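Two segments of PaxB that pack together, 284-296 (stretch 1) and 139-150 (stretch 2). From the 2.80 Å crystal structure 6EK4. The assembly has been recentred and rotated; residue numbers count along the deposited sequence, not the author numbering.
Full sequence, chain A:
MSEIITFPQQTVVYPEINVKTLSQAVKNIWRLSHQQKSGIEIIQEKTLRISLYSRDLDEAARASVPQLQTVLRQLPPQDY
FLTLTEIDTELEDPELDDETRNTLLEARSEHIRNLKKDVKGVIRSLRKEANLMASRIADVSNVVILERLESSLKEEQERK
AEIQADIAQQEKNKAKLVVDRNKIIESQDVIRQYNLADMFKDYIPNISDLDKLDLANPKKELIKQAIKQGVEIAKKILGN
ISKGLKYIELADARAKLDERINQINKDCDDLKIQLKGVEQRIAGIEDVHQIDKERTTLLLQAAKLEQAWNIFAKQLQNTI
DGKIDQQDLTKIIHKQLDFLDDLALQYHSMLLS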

ATOM      1  N   GLY A 284      -1.606   8.322  -0.664  1.00 66.13           N
ATOM      2  CA  GLY A 284      -0.193   8.217  -0.314  1.00 66.67           C
ATOM      3  C   GLY A 284       0.026   7.630   1.069  1.00 67.32           C
ATOM      4  O   GLY A 284       0.887   6.770   1.253  1.00 66.84           O
ATOM      5  N   ILE A 285      -0.754   8.099   2.043  1.00 68.14           N
ATOM      6  CA  ILE A 285      -0.685   7.581   3.413  1.00 69.35           C
ATOM      7  C   ILE A 285      -1.078   6.100   3.466  1.00 70.30           C
ATOM      8  O   ILE A 285      -0.483   5.330   4.216  1.00 70.40           O
ATOM      9  CB  ILE A 285      -1.563   8.410   4.381  1.00 69.71           C
ATOM     10  CG1 ILE A 285      -0.949   9.799   4.586  1.00 70.04           C
ATOM     11  CG2 ILE A 285      -1.703   7.717   5.732  1.00 70.45           C
ATOM     12  CD1 ILE A 285      -1.883  10.802   5.230  1.00 70.85           C
ATOM     13  N   GLU A 286      -2.070   5.710   2.666  1.00 71.54           N
ATOM     14  CA  GLU A 286      -2.485   4.302   2.584  1.00 73.00           C
ATOM     15  C   GLU A 286      -1.416   3.395   1.966  1.00 72.82           C
ATOM     16  O   GLU A 286      -1.336   2.214   2.308  1.00 73.56           O
ATOM     17  CB  GLU A 286      -3.808   4.156   1.815  1.00 73.94           C
ATOM     18  CG  GLU A 286      -5.040   4.105   2.709  1.00 76.13           C
ATOM     19  CD  GLU A 286      -5.071   2.885   3.622  1.00 77.96           C
ATOM     20  OE1 GLU A 286      -4.413   1.868   3.304  1.00 77.76           O
ATOM     21  OE2 GLU A 286      -5.759   2.942   4.664  1.00 79.86           O
ATOM     22  N   ASP A 287      -0.609   3.938   1.056  1.00 72.47           N
ATOM     23  CA  ASP A 287       0.510   3.190   0.478  1.00 72.36           C
ATOM     24  C   ASP A 287       1.628   2.985   1.501  1.00 72.34           C
ATOM     25  O   ASP A 287       2.266   1.933   1.516  1.00 71.94           O
ATOM     26  CB  ASP A 287       1.064   3.898  -0.766  1.00 72.61           C
ATOM     27  CG  ASP A 287       0.099   3.866  -1.945  1.00 72.85           C
ATOM     28  OD1 ASP A 287      -0.690   2.905  -2.064  1.00 73.13           O
ATOM     29  OD2 ASP A 287       0.141   4.808  -2.767  1.00 73.37           O
ATOM     30  N   VAL A 288       1.859   3.983   2.354  1.00 72.47           N
ATOM     31  CA  VAL A 288       2.863   3.875   3.418  1.00 73.03           C
ATOM     32  C   VAL A 288       2.433   2.830   4.451  1.00 73.49           C
ATOM     33  O   VAL A 288       3.260   2.054   4.933  1.00 73.66           O
ATOM     34  CB  VAL A 288       3.124   5.231   4.116  1.00 73.80           C
ATOM     35  CG1 VAL A 288       4.060   5.059   5.305  1.00 74.73           C
ATOM     36  CG2 VAL A 288       3.716   6.234   3.135  1.00 73.23           C
ATOM     37  N   HIS A 289       1.146   2.819   4.787  1.00 74.66           N
ATOM     38  CA  HIS A 289       0.574   1.775   5.646  1.00 76.21           C
ATOM     39  C   HIS A 289       0.730   0.391   5.017  1.00 74.73           C
ATOM     40  O   HIS A 289       0.990  -0.589   5.717  1.00 74.07           O
ATOM     41  CB  HIS A 289      -0.911   2.044   5.927  1.00 78.46           C
ATOM     42  CG  HIS A 289      -1.155   2.885   7.141  1.00 81.16           C
ATOM     43  ND1 HIS A 289      -1.515   2.344   8.357  1.00 83.40           N
ATOM     44  CD2 HIS A 289      -1.095   4.225   7.328  1.00 82.06           C
ATOM     45  CE1 HIS A 289      -1.666   3.315   9.240  1.00 84.80           C
ATOM     46  NE2 HIS A 289      -1.417   4.466   8.641  1.00 83.96           N
ATOM     47  N   GLN A 290       0.563   0.321   3.697  1.00 73.28           N
ATOM     48  CA  GLN A 290       0.744  -0.922   2.953  1.00 72.69           C
ATOM     49  C   GLN A 290       2.212  -1.351   2.940  1.00 71.74           C
ATOM     50  O   GLN A 290       2.507  -2.541   3.031  1.00 71.78           O
ATOM     51  CB  GLN A 290       0.221  -0.772   1.519  1.00 72.85           C
ATOM     52  CG  GLN A 290       0.214  -2.058   0.701  1.00 73.60           C
ATOM     53  CD  GLN A 290      -0.610  -3.167   1.330  1.00 74.93           C
ATOM     54  OE1 GLN A 290      -0.212  -4.333   1.319  1.00 75.41           O
ATOM     55  NE2 GLN A 290      -1.765  -2.811   1.884  1.00 75.39           N
ATOM     56  N   ILE A 291       3.124  -0.386   2.827  1.00 70.94           N
ATOM     57  CA  ILE A 291       4.564  -0.669   2.869  1.00 70.43           C
ATOM     58  C   ILE A 291       4.966  -1.318   4.197  1.00 71.15           C
ATOM     59  O   ILE A 291       5.809  -2.216   4.216  1.00 71.67           O
ATOM     60  CB  ILE A 291       5.407   0.604   2.599  1.00 69.99           C
ATOM     61  CG1 ILE A 291       5.399   0.923   1.101  1.00 69.54           C
ATOM     62  CG2 ILE A 291       6.848   0.433   3.072  1.00 69.89           C
ATOM     63  CD1 ILE A 291       5.918   2.303   0.753  1.00 69.48           C
ATOM     64  N   ASP A 292       4.360  -0.871   5.295  1.00 72.14           N
ATOM     65  CA  ASP A 292       4.615  -1.470   6.606  1.00 73.35           C
ATOM     66  C   ASP A 292       4.077  -2.899   6.683  1.00 73.51           C
ATOM     67  O   ASP A 292       4.699  -3.766   7.300  1.00 73.87           O
ATOM     68  CB  ASP A 292       3.998  -0.630   7.725  1.00 74.66           C
ATOM     69  CG  ASP A 292       4.482  -1.054   9.103  1.00 76.41           C
ATOM     70  OD1 ASP A 292       5.680  -0.865   9.400  1.00 77.55           O
ATOM     71  OD2 ASP A 292       3.666  -1.580   9.889  1.00 77.63           O
ATOM     72  N   LYS A 293       2.925  -3.138   6.059  1.00 73.35           N
ATOM     73  CA  LYS A 293       2.318  -4.471   6.040  1.00 74.32           C
ATOM     74  C   LYS A 293       3.068  -5.432   5.117  1.00 73.74           C
ATOM     75  O   LYS A 293       3.156  -6.626   5.404  1.00 74.70           O
ATOM     76  CB  LYS A 293       0.840  -4.389   5.646  1.00 75.62           C
ATOM     77  CG  LYS A 293      -0.034  -3.742   6.711  1.00 77.57           C
ATOM     78  CD  LYS A 293      -1.474  -3.587   6.248  1.00 78.82           C
ATOM     79  CE  LYS A 293      -2.306  -2.849   7.284  1.00 80.26           C
ATOM     80  NZ  LYS A 293      -3.692  -2.579   6.809  1.00 80.74           N
ATOM     81  N   GLU A 294       3.601  -4.912   4.013  1.00 72.37           N
ATOM     82  CA  GLU A 294       4.456  -5.703   3.124  1.00 71.45           C
ATOM     83  C   GLU A 294       5.803  -5.996   3.789  1.00 70.65           C
ATOM     84  O   GLU A 294       6.369  -7.074   3.606  1.00 70.80           O
ATOM     85  CB  GLU A 294       4.678  -4.983   1.790  1.00 71.42           C
ATOM     86  CG  GLU A 294       3.420  -4.788   0.949  1.00 72.19           C
ATOM     87  CD  GLU A 294       2.891  -6.066   0.322  1.00 73.30           C
ATOM     88  OE1 GLU A 294       3.537  -7.129   0.447  1.00 74.13           O
ATOM     89  OE2 GLU A 294       1.811  -6.004  -0.305  1.00 74.53           O
ATOM     90  N   ARG A 295       6.311  -5.033   4.558  1.00 69.34           N
ATOM     91  CA  ARG A 295       7.555  -5.219   5.306  1.00 68.42           C
ATOM     92  C   ARG A 295       7.396  -6.279   6.393  1.00 68.65           C
ATOM     93  O   ARG A 295       8.301  -7.078   6.623  1.00 68.88           O
ATOM     94  CB  ARG A 295       8.019  -3.902   5.933  1.00 68.12           C
ATOM     95  CG  ARG A 295       9.278  -4.043   6.778  1.00 68.18           C
ATOM     96  CD  ARG A 295       9.847  -2.702   7.198  1.00 68.14           C
ATOM     97  NE  ARG A 295       8.950  -1.970   8.088  1.00 68.95           N
ATOM     98  CZ  ARG A 295       9.275  -0.855   8.740  1.00 69.82           C
ATOM     99  NH1 ARG A 295      10.490  -0.325   8.617  1.00 69.54           N
ATOM    100  NH2 ARG A 295       8.381  -0.267   9.527  1.00 70.88           N
ATOM    101  N   THR A 296       6.250  -6.269   7.068  1.00 69.08           N
ATOM    102  CA  THR A 296       5.946  -7.273   8.084  1.00 69.58           C
ATOM    103  C   THR A 296       5.881  -8.671   7.467  1.00 69.25           C
ATOM    104  O   THR A 296       6.347  -9.639   8.068  1.00 69.83           O
ATOM    105  CB  THR A 296       4.615  -6.960   8.801  1.00 70.56           C
ATOM    106  OG1 THR A 296       4.696  -5.669   9.417  1.00 71.11           O
ATOM    107  CG2 THR A 296       4.305  -8.004   9.869  1.00 71.68           C
TER
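Stretch 2 139-150: DVSNVVILERLE

Stretch 1 is one continuous helix, and stretch 2 runs along it in the reverse direction: its early residues lie beside Arg295 and its last ones beside Ile285. Stretch 2 is not itself a single helix. It enters as the last part of a helix, crosses most of the contact as loop, and starts a new helix at Leu149, so no single crossing angle describes the pair. Together the two bury 608 Å².

Asp139 is out of reach, and contact begins with Val140, whose CA lies 7.7 Å from the CA of Arg295. Carbonyls near a helix end lack partners within the helix, and the Arg295 guanidinium can meet them: Arg295 NH1 donates to Val140 O at 2.8 Å. Ser141 adds a little cover from the side, while Asn142 turns away on the surface. The chain then extends at Val143, and Arg295 NH1 makes a second hydrogen bond to Val143 O, 2.7 Å long and nearly straight. Both carbonyls lie at the edge of the guanidinium, where its N-H groups point. Within the helix, Arg295 NH2 forms a salt bridge with Asp292 OD1 at 2.8 Å, so the guanidinium serves both its own helix and stretch 2.

Val144, also extended, points away, and Ile145 points back toward the helix. Its N gives a hydrogen bond to water 1 at 3.2 Å, and Arg295 NH2 gives the same water a weak one at 3.3 Å. The long branch of Ile145 reaches inward: CD1 lies over one face of the guanidinium, a flat surface that accepts an apolar neighbour, and sits 4.0 Å from Val288 CG1 and 4.2 Å from Ile291 CG2.

Leu146 also points toward the helix but is less buried. Its CD1 approaches Asp292 OD2 at 3.2 Å, a close apolar-to-polar contact, and its CD2 lies over one face of the His289 ring, 4.5 Å from CE1.

Glu147 and Arg148 swing out of reach. Arg148, with positive phi and psi, occupies the N-cap position, and the new helix brings Leu149 down onto stretch 1. This buried leucine fills the space between three side chains: its CD2 lies 3.3 Å from Val288 CG1 and 3.8 Å from His289 CD2, while its CG is 4.1 Å from Ile285 CG2. Glu150 starts away from the helix, but its side chain, with chi1 and chi2 both m, brings its end nearer, placing CD at the edge of the imidazole, 3.7 Å from His289 CE1.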

ATOM      1  N   ASP A 139      18.241  -3.651   9.171  1.00 71.50           N
ATOM      2  CA  ASP A 139      18.237  -2.481   8.288  1.00 71.71           C
ATOM      3  C   ASP A 139      16.832  -2.087   7.823  1.00 71.44           C
ATOM      4  O   ASP A 139      16.486  -0.904   7.831  1.00 71.15           O
ATOM      5  CB  ASP A 139      19.136  -2.720   7.065  1.00 71.86           C
ATOM      6  CG  ASP A 139      20.624  -2.616   7.389  1.00 73.04           C
ATOM      7  OD1 ASP A 139      20.992  -1.929   8.368  1.00 74.01           O
ATOM      8  OD2 ASP A 139      21.430  -3.215   6.643  1.00 72.43           O
ATOM      9  N   VAL A 140      16.030  -3.073   7.421  1.00 71.08           N
ATOM     10  CA  VAL A 140      14.674  -2.804   6.926  1.00 71.63           C
ATOM     11  C   VAL A 140      13.707  -2.421   8.050  1.00 72.65           C
ATOM     12  O   VAL A 140      12.863  -1.543   7.871  1.00 73.00           O
ATOM     13  CB  VAL A 140      14.079  -3.987   6.116  1.00 71.10           C
ATOM     14  CG1 VAL A 140      14.981  -4.351   4.946  1.00 70.62           C
ATOM     15  CG2 VAL A 140      13.817  -5.201   6.998  1.00 71.52           C
ATOM     16  N   SER A 141      13.840  -3.073   9.204  1.00 74.06           N
ATOM     17  CA  SER A 141      12.905  -2.883  10.317  1.00 75.20           C
ATOM     18  C   SER A 141      13.143  -1.598  11.114  1.00 76.85           C
ATOM     19  O   SER A 141      12.202  -1.046  11.686  1.00 78.81           O
ATOM     20  CB  SER A 141      12.955  -4.085  11.261  1.00 75.34           C
ATOM     21  OG  SER A 141      14.236  -4.222  11.847  1.00 76.11           O
ATOM     22  N   ASN A 142      14.389  -1.123  11.154  1.00 77.84           N
ATOM     23  CA  ASN A 142      14.741   0.059  11.954  1.00 79.58           C
ATOM     24  C   ASN A 142      14.293   1.400  11.361  1.00 79.30           C
ATOM     25  O   ASN A 142      14.366   2.426  12.039  1.00 80.77           O
ATOM     26  CB  ASN A 142      16.251   0.096  12.236  1.00 80.51           C
ATOM     27  CG  ASN A 142      16.677  -0.901  13.302  1.00 81.51           C
ATOM     28  OD1 ASN A 142      15.856  -1.410  14.069  1.00 82.18           O
ATOM     29  ND2 ASN A 142      17.976  -1.180  13.361  1.00 81.90           N
ATOM     30  N   VAL A 143      13.836   1.399  10.111  1.00 77.81           N
ATOM     31  CA  VAL A 143      13.282   2.608   9.502  1.00 78.08           C
ATOM     32  C   VAL A 143      11.870   2.821  10.043  1.00 78.61           C
ATOM     33  O   VAL A 143      10.993   1.985   9.828  1.00 78.31           O
ATOM     34  CB  VAL A 143      13.239   2.517   7.961  1.00 76.70           C
ATOM     35  CG1 VAL A 143      12.678   3.803   7.366  1.00 76.71           C
ATOM     36  CG2 VAL A 143      14.627   2.229   7.402  1.00 76.40           C
ATOM     37  N   VAL A 144      11.658   3.933  10.743  1.00 80.09           N
ATOM     38  CA  VAL A 144      10.371   4.216  11.382  1.00 81.57           C
ATOM     39  C   VAL A 144       9.509   5.083  10.467  1.00 82.39           C
ATOM     40  O   VAL A 144       9.905   6.191  10.110  1.00 82.49           O
ATOM     41  CB  VAL A 144      10.559   4.933  12.737  1.00 83.24           C
ATOM     42  CG1 VAL A 144       9.235   5.015  13.487  1.00 83.98           C
ATOM     43  CG2 VAL A 144      11.606   4.215  13.581  1.00 83.58           C
ATOM     44  N   ILE A 145       8.332   4.576  10.101  1.00 83.73           N
ATOM     45  CA  ILE A 145       7.433   5.274   9.168  1.00 84.48           C
ATOM     46  C   ILE A 145       6.021   5.551   9.705  1.00 86.81           C
ATOM     47  O   ILE A 145       5.332   6.426   9.179  1.00 86.91           O
ATOM     48  CB  ILE A 145       7.309   4.514   7.825  1.00 83.22           C
ATOM     49  CG1 ILE A 145       6.995   3.031   8.054  1.00 82.97           C
ATOM     50  CG2 ILE A 145       8.590   4.659   7.016  1.00 83.05           C
ATOM     51  CD1 ILE A 145       6.553   2.297   6.807  1.00 81.97           C
ATOM     52  N   LEU A 146       5.594   4.827  10.741  1.00 90.01           N
ATOM     53  CA  LEU A 146       4.219   4.933  11.250  1.00 92.51           C
ATOM     54  C   LEU A 146       4.044   5.889  12.438  1.00 96.09           C
ATOM     55  O   LEU A 146       3.002   5.869  13.098  1.00 96.89           O
ATOM     56  CB  LEU A 146       3.684   3.544  11.627  1.00 92.38           C
ATOM     57  CG  LEU A 146       3.556   2.498  10.515  1.00 91.00           C
ATOM     58  CD1 LEU A 146       2.883   1.245  11.060  1.00 91.43           C
ATOM     59  CD2 LEU A 146       2.788   3.044   9.318  1.00 90.01           C
ATOM     60  N   GLU A 147       5.042   6.730  12.708  1.00 99.75           N
ATOM     61  CA  GLU A 147       4.917   7.744  13.759  1.00103.75           C
ATOM     62  C   GLU A 147       3.892   8.802  13.354  1.00105.68           C
ATOM     63  O   GLU A 147       4.071   9.495  12.352  1.00104.97           O
ATOM     64  CB  GLU A 147       6.265   8.402  14.063  1.00105.43           C
ATOM     65  CG  GLU A 147       7.139   7.593  15.008  1.00107.21           C
ATOM     66  CD  GLU A 147       8.495   8.228  15.261  1.00108.91           C
ATOM     67  OE1 GLU A 147       9.326   7.593  15.945  1.00109.65           O
ATOM     68  OE2 GLU A 147       8.738   9.358  14.780  1.00109.34           O
ATOM     69  N   ARG A 148       2.823   8.906  14.144  1.00109.54           N
ATOM     70  CA  ARG A 148       1.685   9.803  13.885  1.00111.71           C
ATOM     71  C   ARG A 148       1.199   9.813  12.428  1.00110.20           C
ATOM     72  O   ARG A 148       0.854  10.866  11.885  1.00111.13           O
ATOM     73  CB  ARG A 148       1.972  11.229  14.387  1.00114.21           C
ATOM     74  CG  ARG A 148       3.142  11.949  13.731  1.00114.72           C
ATOM     75  CD  ARG A 148       3.124  13.429  14.076  1.00117.03           C
ATOM     76  NE  ARG A 148       4.446  14.040  13.956  1.00118.38           N
ATOM     77  CZ  ARG A 148       4.731  15.295  14.304  1.00119.93           C
ATOM     78  NH1 ARG A 148       3.787  16.095  14.796  1.00120.43           N
ATOM     79  NH2 ARG A 148       5.971  15.751  14.160  1.00120.46           N
ATOM     80  N   LEU A 149       1.161   8.635  11.809  1.00108.37           N
ATOM     81  CA  LEU A 149       0.617   8.494  10.459  1.00106.44           C
ATOM     82  C   LEU A 149      -0.875   8.158  10.530  1.00105.74           C
ATOM     83  O   LEU A 149      -1.641   8.531   9.642  1.00104.31           O
ATOM     84  CB  LEU A 149       1.380   7.429   9.664  1.00105.12           C
ATOM     85  CG  LEU A 149       1.579   7.780   8.185  1.00103.77           C
ATOM     86  CD1 LEU A 149       2.675   8.824   8.018  1.00103.50           C
ATOM     87  CD2 LEU A 149       1.905   6.540   7.373  1.00102.82           C
ATOM     88  N   GLU A 150      -1.273   7.448  11.586  1.00106.61           N
ATOM     89  CA  GLU A 150      -2.690   7.273  11.921  1.00107.35           C
ATOM     90  C   GLU A 150      -3.326   8.618  12.282  1.00106.59           C
ATOM     91  O   GLU A 150      -4.518   8.834  12.046  1.00104.74           O
ATOM     92  CB  GLU A 150      -2.855   6.294  13.090  1.00109.81           C
ATOM     93  CG  GLU A 150      -2.590   4.837  12.737  1.00110.19           C
ATOM     94  CD  GLU A 150      -3.808   4.127  12.165  1.00110.55           C
ATOM     95  OE1 GLU A 150      -3.949   2.910  12.410  1.00110.89           O
ATOM     96  OE2 GLU A 150      -4.624   4.778  11.477  1.00110.44           O
TER
HETATM   97  O   HOH W   1       7.050   1.959  11.489  1.00 45.08           O